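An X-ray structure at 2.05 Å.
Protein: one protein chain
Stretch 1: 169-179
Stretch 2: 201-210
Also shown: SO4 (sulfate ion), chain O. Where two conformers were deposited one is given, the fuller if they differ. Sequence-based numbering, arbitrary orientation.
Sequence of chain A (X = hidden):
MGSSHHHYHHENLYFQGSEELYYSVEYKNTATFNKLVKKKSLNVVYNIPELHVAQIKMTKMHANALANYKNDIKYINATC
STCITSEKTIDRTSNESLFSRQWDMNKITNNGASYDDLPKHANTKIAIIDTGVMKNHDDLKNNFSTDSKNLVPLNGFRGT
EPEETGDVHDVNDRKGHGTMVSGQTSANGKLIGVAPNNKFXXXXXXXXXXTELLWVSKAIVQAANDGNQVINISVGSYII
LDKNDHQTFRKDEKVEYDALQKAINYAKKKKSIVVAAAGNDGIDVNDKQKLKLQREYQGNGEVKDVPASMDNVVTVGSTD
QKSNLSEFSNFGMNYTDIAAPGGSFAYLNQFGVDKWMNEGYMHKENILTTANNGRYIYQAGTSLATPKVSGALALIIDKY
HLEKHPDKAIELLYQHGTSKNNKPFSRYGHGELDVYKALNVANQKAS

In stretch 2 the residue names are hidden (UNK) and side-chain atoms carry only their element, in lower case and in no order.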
ATOM      1  N   HIS A 169       2.470 -17.438  10.226  1.00 42.03           N
ATOM      2  CA  HIS A 169       2.201 -17.816   8.841  1.00 41.21           C
ATOM      3  C   HIS A 169       0.737 -17.695   8.408  1.00 39.09           C
ATOM      4  O   HIS A 169       0.426 -17.967   7.256  1.00 41.19           O
ATOM      5  CB  HIS A 169       2.684 -19.243   8.570  1.00 43.35           C
ATOM      6  CG  HIS A 169       4.154 -19.429   8.758  1.00 44.66           C
ATOM      7  ND1 HIS A 169       5.090 -18.768   7.992  1.00 49.88           N
ATOM      8  CD2 HIS A 169       4.851 -20.235   9.592  1.00 51.70           C
ATOM      9  CE1 HIS A 169       6.302 -19.138   8.366  1.00 51.44           C
ATOM     10  NE2 HIS A 169       6.185 -20.027   9.335  1.00 49.46           N
ATOM     11  N   ASP A 170      -0.160 -17.300   9.302  1.00 35.93           N
ATOM     12  CA  ASP A 170      -1.583 -17.194   8.943  1.00 34.79           C
ATOM     13  C   ASP A 170      -1.852 -15.913   8.178  1.00 31.69           C
ATOM     14  O   ASP A 170      -2.076 -14.851   8.781  1.00 30.95           O
ATOM     15  CB  ASP A 170      -2.482 -17.240  10.188  1.00 34.66           C
ATOM     16  CG  ASP A 170      -3.979 -17.124   9.853  1.00 36.07           C
ATOM     17  OD1 ASP A 170      -4.345 -16.929   8.670  1.00 38.34           O
ATOM     18  OD2 ASP A 170      -4.810 -17.222  10.779  1.00 38.62           O
ATOM     19  N   VAL A 171      -1.828 -15.996   6.852  1.00 30.72           N
ATOM     20  CA  VAL A 171      -2.115 -14.815   6.041  1.00 29.17           C
ATOM     21  C   VAL A 171      -3.414 -14.938   5.264  1.00 29.44           C
ATOM     22  O   VAL A 171      -3.598 -14.227   4.281  1.00 29.01           O
ATOM     23  CB  VAL A 171      -0.964 -14.424   5.096  1.00 29.10           C
ATOM     24  CG1 VAL A 171       0.292 -14.054   5.922  1.00 28.24           C
ATOM     25  CG2 VAL A 171      -0.674 -15.512   4.067  1.00 29.14           C
ATOM     26  N   ASN A 172      -4.302 -15.836   5.696  0.50 29.61           N
ATOM     27  CA  ASN A 172      -5.609 -15.976   5.049  0.50 30.51           C
ATOM     28  C   ASN A 172      -6.324 -14.625   5.067  0.50 29.55           C
ATOM     29  O   ASN A 172      -6.233 -13.881   6.049  0.50 29.54           O
ATOM     30  CB  ASN A 172      -6.474 -17.036   5.743  0.50 30.60           C
ATOM     31  CG  ASN A 172      -6.009 -18.457   5.459  0.50 34.66           C
ATOM     32  OD1 ASN A 172      -4.989 -18.674   4.802  0.50 39.94           O
ATOM     33  ND2 ASN A 172      -6.763 -19.435   5.956  0.50 36.84           N
ATOM     34  N   ASP A 173      -7.017 -14.311   3.978  1.00 29.75           N
ATOM     35  CA  ASP A 173      -7.740 -13.055   3.845  1.00 29.87           C
ATOM     36  C   ASP A 173      -9.136 -13.200   4.442  1.00 31.48           C
ATOM     37  O   ASP A 173      -9.894 -14.060   4.017  1.00 31.82           O
ATOM     38  CB  ASP A 173      -7.852 -12.747   2.354  1.00 30.01           C
ATOM     39  CG  ASP A 173      -8.312 -11.336   2.054  1.00 29.30           C
ATOM     40  OD1 ASP A 173      -8.559 -10.544   2.974  1.00 30.17           O
ATOM     41  OD2 ASP A 173      -8.421 -11.014   0.859  1.00 29.89           O
ATOM     42  N   ARG A 174      -9.466 -12.370   5.418  1.00 33.25           N
ATOM     43  CA  ARG A 174     -10.801 -12.366   6.002  1.00 35.80           C
ATOM     44  C   ARG A 174     -11.694 -11.362   5.291  1.00 36.60           C
ATOM     45  O   ARG A 174     -12.882 -11.593   5.149  1.00 37.76           O
ATOM     46  CB  ARG A 174     -10.779 -11.984   7.487  1.00 36.15           C
ATOM     47  CG  ARG A 174     -10.351 -13.060   8.487  1.00 37.63           C
ATOM     48  CD  ARG A 174      -8.881 -13.422   8.391  1.00 39.09           C
ATOM     49  NE  ARG A 174      -8.414 -14.113   9.589  1.00 39.23           N
ATOM     50  CZ  ARG A 174      -7.287 -14.822   9.679  1.00 39.62           C
ATOM     51  NH1 ARG A 174      -6.972 -15.401  10.828  1.00 40.94           N
ATOM     52  NH2 ARG A 174      -6.493 -14.994   8.626  1.00 37.86           N
ATOM     53  N   LYS A 175     -11.118 -10.240   4.862  1.00 37.04           N
ATOM     54  CA  LYS A 175     -11.892  -9.153   4.254  1.00 36.82           C
ATOM     55  C   LYS A 175     -12.070  -9.237   2.752  1.00 35.21           C
ATOM     56  O   LYS A 175     -13.128  -8.874   2.242  1.00 36.41           O
ATOM     57  CB  LYS A 175     -11.271  -7.795   4.612  1.00 37.13           C
ATOM     58  CG  LYS A 175     -11.379  -7.457   6.061  1.00 40.57           C
ATOM     59  CD  LYS A 175     -11.022  -6.005   6.304  1.00 42.33           C
ATOM     60  CE  LYS A 175     -11.285  -5.625   7.706  1.00 42.94           C
ATOM     61  NZ  LYS A 175     -11.090  -4.171   7.902  1.00 49.26           N
ATOM     62  N   GLY A 176     -11.028  -9.659   2.040  1.00 33.32           N
ATOM     63  CA  GLY A 176     -11.104  -9.832   0.580  1.00 31.84           C
ATOM     64  C   GLY A 176     -10.295  -8.864  -0.268  1.00 29.43           C
ATOM     65  O   GLY A 176     -10.012  -9.142  -1.429  1.00 29.52           O
ATOM     66  N   HIS A 177      -9.911  -7.739   0.317  1.00 28.15           N
ATOM     67  CA  HIS A 177      -9.177  -6.706  -0.379  1.00 27.28           C
ATOM     68  C   HIS A 177      -7.793  -7.161  -0.859  1.00 25.91           C
ATOM     69  O   HIS A 177      -7.414  -6.898  -1.998  1.00 25.29           O
ATOM     70  CB  HIS A 177      -9.022  -5.490   0.537  1.00 28.45           C
ATOM     71  CG  HIS A 177      -8.497  -4.281  -0.161  1.00 33.82           C
ATOM     72  ND1 HIS A 177      -7.174  -3.899  -0.099  1.00 39.21           N
ATOM     73  CD2 HIS A 177      -9.118  -3.371  -0.952  1.00 36.26           C
ATOM     74  CE1 HIS A 177      -7.004  -2.802  -0.815  1.00 39.73           C
ATOM     75  NE2 HIS A 177      -8.169  -2.463  -1.343  1.00 41.14           N
ATOM     76  N   GLY A 178      -7.039  -7.822   0.013  1.00 24.58           N
ATOM     77  CA  GLY A 178      -5.680  -8.276  -0.331  1.00 23.96           C
ATOM     78  C   GLY A 178      -5.681  -9.214  -1.521  1.00 23.22           C
ATOM     79  O   GLY A 178      -4.786  -9.165  -2.364  1.00 22.44           O
ATOM     80  N   THR A 179      -6.704 -10.058  -1.611  1.00 22.99           N
ATOM     81  CA  THR A 179      -6.815 -10.972  -2.740  1.00 22.57           C
ATOM     82  C   THR A 179      -6.999 -10.218  -4.060  1.00 23.39           C
ATOM     83  O   THR A 179      -6.456 -10.614  -5.090  1.00 22.70           O
ATOM     84  CB  THR A 179      -7.937 -11.993  -2.516  1.00 22.43           C
ATOM     85  OG1 THR A 179      -7.617 -12.764  -1.339  1.00 23.01           O
ATOM     86  CG2 THR A 179      -8.061 -12.910  -3.719  1.00 19.57           C
ATOM     87  N   UNK A 201       4.668 -11.750  -1.966  1.00 25.84           N
ATOM     88  CA  UNK A 201       4.695 -12.095  -0.573  1.00 28.08           C
ATOM     89  C   UNK A 201       3.659 -11.224   0.079  1.00 26.59           C
ATOM     90  O   UNK A 201       3.690 -10.006  -0.077  1.00 29.00           O
ATOM     91  c   UNK A 201       6.067 -11.792   0.052  1.00 28.61           C
ATOM     92  o   UNK A 201       7.094 -12.414  -0.720  1.00 34.45           O
ATOM     93  c   UNK A 201       6.133 -12.313   1.453  1.00 30.85           C
ATOM     94  N   UNK A 202       2.737 -11.833   0.806  1.00 24.98           N
ATOM     95  CA  UNK A 202       1.686 -11.080   1.462  1.00 25.04           C
ATOM     96  C   UNK A 202       2.084 -10.826   2.899  1.00 24.41           C
ATOM     97  O   UNK A 202       2.622 -11.707   3.557  1.00 26.02           O
ATOM     98  c   UNK A 202       0.358 -11.842   1.377  1.00 24.99           C
ATOM     99  c   UNK A 202      -0.808 -11.278   2.226  1.00 26.55           C
ATOM    100  c   UNK A 202      -1.785  -9.742   0.078  1.00 25.39           C
ATOM    101  s   UNK A 202      -1.315  -9.607   1.812  1.00 29.63           S
ATOM    102  N   UNK A 203       1.861  -9.603   3.364  1.00 23.73           N
ATOM    103  CA  UNK A 203       2.078  -9.260   4.763  1.00 25.51           C
ATOM    104  C   UNK A 203       0.737  -8.807   5.291  1.00 25.75           C
ATOM    105  O   UNK A 203       0.252  -7.730   4.948  1.00 25.33           O
ATOM    106  c   UNK A 203       6.978  -9.848   3.814  1.00 28.99           C
ATOM    107  c   UNK A 203       4.971  -8.708   3.212  1.00 24.22           C
ATOM    108  c   UNK A 203       3.161  -8.207   4.930  1.00 24.81           C
ATOM    109  c   UNK A 203       5.324  -9.398   5.468  1.00 31.99           C
ATOM    110  c   UNK A 203       6.564  -9.922   5.114  1.00 28.83           C
ATOM    111  o   UNK A 203       8.200 -10.362   3.485  1.00 32.29           O
ATOM    112  c   UNK A 203       6.185  -9.241   2.853  1.00 23.07           C
ATOM    113  c   UNK A 203       4.520  -8.768   4.534  1.00 28.51           C
ATOM    114  N   UNK A 204       0.133  -9.656   6.117  1.00 27.33           N
ATOM    115  CA  UNK A 204      -1.204  -9.379   6.633  1.00 28.36           C
ATOM    116  C   UNK A 204      -1.189  -8.452   7.842  1.00 26.29           C
ATOM    117  O   UNK A 204      -0.556  -8.737   8.847  1.00 27.17           O
ATOM    118  c   UNK A 204      -3.398 -10.414   7.395  1.00 28.67           C
ATOM    119  n   UNK A 204      -5.452 -11.744  10.013  1.00 33.26           N
ATOM    120  n   UNK A 204      -4.087 -13.448  10.663  1.00 32.68           N
ATOM    121  c   UNK A 204      -4.479 -12.590   9.733  1.00 29.81           C
ATOM    122  n   UNK A 204      -3.876 -12.580   8.542  1.00 30.37           N
ATOM    123  c   UNK A 204      -1.953 -10.674   6.960  1.00 27.32           C
ATOM    124  c   UNK A 204      -4.230 -11.696   7.433  1.00 28.69           C
ATOM    125  N   UNK A 205      -1.917  -7.352   7.699  1.00 26.23           N
ATOM    126  CA  UNK A 205      -2.048  -6.319   8.712  1.00 26.77           C
ATOM    127  C   UNK A 205      -3.517  -6.048   9.082  1.00 28.04           C
ATOM    128  O   UNK A 205      -3.805  -5.082   9.752  1.00 28.65           O
ATOM    129  c   UNK A 205      -1.962  -4.418   6.985  1.00 26.78           C
ATOM    130  c   UNK A 205      -1.326  -5.030   8.268  1.00 26.31           C
ATOM    131  c   UNK A 205       0.166  -5.346   8.039  1.00 22.89           C
ATOM    132  N   UNK A 206      -4.432  -6.905   8.630  1.00 27.74           N
ATOM    133  CA  UNK A 206      -5.833  -6.802   9.009  1.00 30.45           C
ATOM    134  C   UNK A 206      -6.350  -8.142   9.465  1.00 30.85           C
ATOM    135  O   UNK A 206      -6.033  -9.179   8.870  1.00 31.72           O
ATOM    136  c   UNK A 206      -7.504  -4.017   8.018  1.00 35.60           C
ATOM    137  c   UNK A 206      -5.704  -3.214   6.069  1.00 35.98           C
ATOM    138  c   UNK A 206      -7.450  -2.683   7.631  1.00 33.97           C
ATOM    139  c   UNK A 206      -6.554  -2.283   6.656  1.00 36.00           C
ATOM    140  c   UNK A 206      -5.758  -4.548   6.465  1.00 33.32           C
ATOM    141  c   UNK A 206      -6.733  -6.397   7.851  1.00 29.90           C
ATOM    142  c   UNK A 206      -6.643  -4.956   7.454  1.00 32.99           C
ATOM    143  N   UNK A 207      -7.136  -8.112  10.531  1.00 32.32           N
ATOM    144  CA  UNK A 207      -7.866  -9.274  10.985  1.00 34.26           C
ATOM    145  C   UNK A 207      -9.219  -9.113  10.312  1.00 36.52           C
ATOM    146  O   UNK A 207      -9.308  -9.099   9.091  1.00 35.59           O
ATOM    147  N   UNK A 208     -10.273  -8.964  11.110  1.00 39.68           N
ATOM    148  CA  UNK A 208     -11.615  -8.732  10.586  1.00 42.36           C
ATOM    149  C   UNK A 208     -12.040  -7.299  10.890  1.00 43.61           C
ATOM    150  O   UNK A 208     -13.050  -6.831  10.398  1.00 44.67           O
ATOM    151  c   UNK A 208     -12.595  -9.695  11.246  1.00 43.98           C
ATOM    152  o   UNK A 208     -12.102 -11.027  11.167  1.00 46.95           O
ATOM    153  N   UNK A 209     -11.249  -6.617  11.713  1.00 44.77           N
ATOM    154  CA  UNK A 209     -11.539  -5.274  12.161  1.00 45.98           C
ATOM    155  C   UNK A 209     -10.603  -4.249  11.484  1.00 45.89           C
ATOM    156  O   UNK A 209     -10.341  -4.327  10.264  1.00 44.76           O
ATOM    157  n   UNK A 209     -15.931  -4.830  13.846  1.00 59.10           N
ATOM    158  c   UNK A 209     -11.388  -5.224  13.690  1.00 47.35           C
ATOM    159  c   UNK A 209     -12.310  -6.154  14.488  1.00 50.98           C
ATOM    160  c   UNK A 209     -13.685  -5.542  14.783  1.00 55.24           C
ATOM    161  c   UNK A 209     -14.496  -5.215  13.530  1.00 57.43           C
ATOM    162  N   UNK A 210     -10.108  -3.288  12.267  1.00 44.34           N
ATOM    163  CA  UNK A 210      -9.230  -2.249  11.749  1.00 43.92           C
ATOM    164  C   UNK A 210      -7.764  -2.664  11.836  1.00 41.25           C
ATOM    165  O   UNK A 210      -7.418  -3.697  12.405  1.00 38.34           O
ATOM    166  c   UNK A 210     -12.463   1.462  12.994  1.00 54.65           C
ATOM    167  c   UNK A 210     -11.061   0.901  13.197  1.00 51.54           C
ATOM    168  c   UNK A 210     -10.869  -0.379  12.390  1.00 47.33           C
ATOM    169  n   UNK A 210     -12.717   2.733  13.751  1.00 58.63           N
ATOM    170  c   UNK A 210      -9.455  -0.937  12.527  1.00 45.28           C
TER
HETATM  171  S   SO4 O 461     -18.639  -6.887  13.419  0.50 58.56           S
HETATM  172  O1  SO4 O 461     -19.303  -7.821  14.319  0.50 57.63           O
HETATM  173  O2  SO4 O 461     -18.731  -5.540  13.977  0.50 55.16           O
HETATM  174  O3  SO4 O 461     -17.230  -7.268  13.288  0.50 57.85           O
HETATM  175  O4  SO4 O 461     -19.271  -6.923  12.106  0.50 56.41           O
HETATM  176  O   HOH W   1      -8.323  -9.858   6.536  1.00 19.75           O

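Position 201 has three side-chain atoms: one carbon that carries an oxygen and a second carbon. Branching at CB with one oxygen means threonine. Thr-201 lies in the strand and does not touch stretch 1.

Position 202 has an unbranched chain of two carbons, a sulfur and a last carbon. Its CB points toward stretch 1. The last carbon lies 3.9 Å from Gly-178 O, and the second carbon is 4.3 Å from Val-171 CB. A thioether of this length is methionine. Met-202 CE sits over Gly-178, where an ideal CB would be only 3.4 Å from it, so the bare glycine leaves room for the methyl.

Position 203 has one carbon, then a six-carbon ring bearing an oxygen. This is tyrosine. The CB of Tyr-203 points away from stretch 1, as expected for the strand residue after Met-202.

Position 204 has three carbons, a nitrogen, then a carbon carrying two more nitrogens. Its CB points toward stretch 1. The chain nitrogen lies 2.9 Å from Asp-170 O, and one end nitrogen lies 3.1 Å from the same Asp-170 O. That flat end group is a guanidinium, so the residue is arginine. Arg-204 NE and Arg-204 NH2 both donate hydrogen bonds to Asp-170 O. Within its own stretch, Arg-204 NH1 donates to the backbone O of position 206 at 2.9 Å.

Position 205 has three carbons, one carrying the other two. This is valine. Val-205 is buried but out of reach of stretch 1.

Position 206 has one carbon and a six-carbon ring with no heteroatom. A ring carbon lies 3.6 Å from Lys-175 NZ. This is phenylalanine.

Position 207 has no side-chain atoms, so it is glycine. Gly-207 O accepts from water 1 at 2.8 Å, and the same water accepts from Arg-174 N at 3.0 Å. The water thus links the two backbones.

Position 208 has one carbon and one oxygen. The oxygen lies 3.8 Å from Arg-174 CG. This is serine.

Position 209 has four carbons in a row ending in nitrogen. This is lysine. The CB of Lys-209 points away from stretch 1, and its NZ donates to sulfate O3 at 2.8 Å. Its backbone does face the contact: Lys-175 NZ donates to Lys-209 O at a very short 2.5 Å.

Position 210 again has four carbons ending in nitrogen, so it is also lysine. Lys-210 is exposed and makes no contact.

The contact centres on two stacked arginines. The guanidinium of Arg-174 lies flat on that of Arg-204, with centres 3.6 Å apart and planes at 14°. Asp-170 offsets these like charges. Its OD2 forms a salt bridge with Arg-174 NH1 at 2.8 Å, and a long one, OD2 to Arg-204 NH2, at 3.8 Å. The latter is a matter of charge alone. Val-171 and Met-202 add an apolar patch, while the Lys-175 bond ties down the exposed end.

Stretch 2, residues 201-210: TMYRVFGSKK
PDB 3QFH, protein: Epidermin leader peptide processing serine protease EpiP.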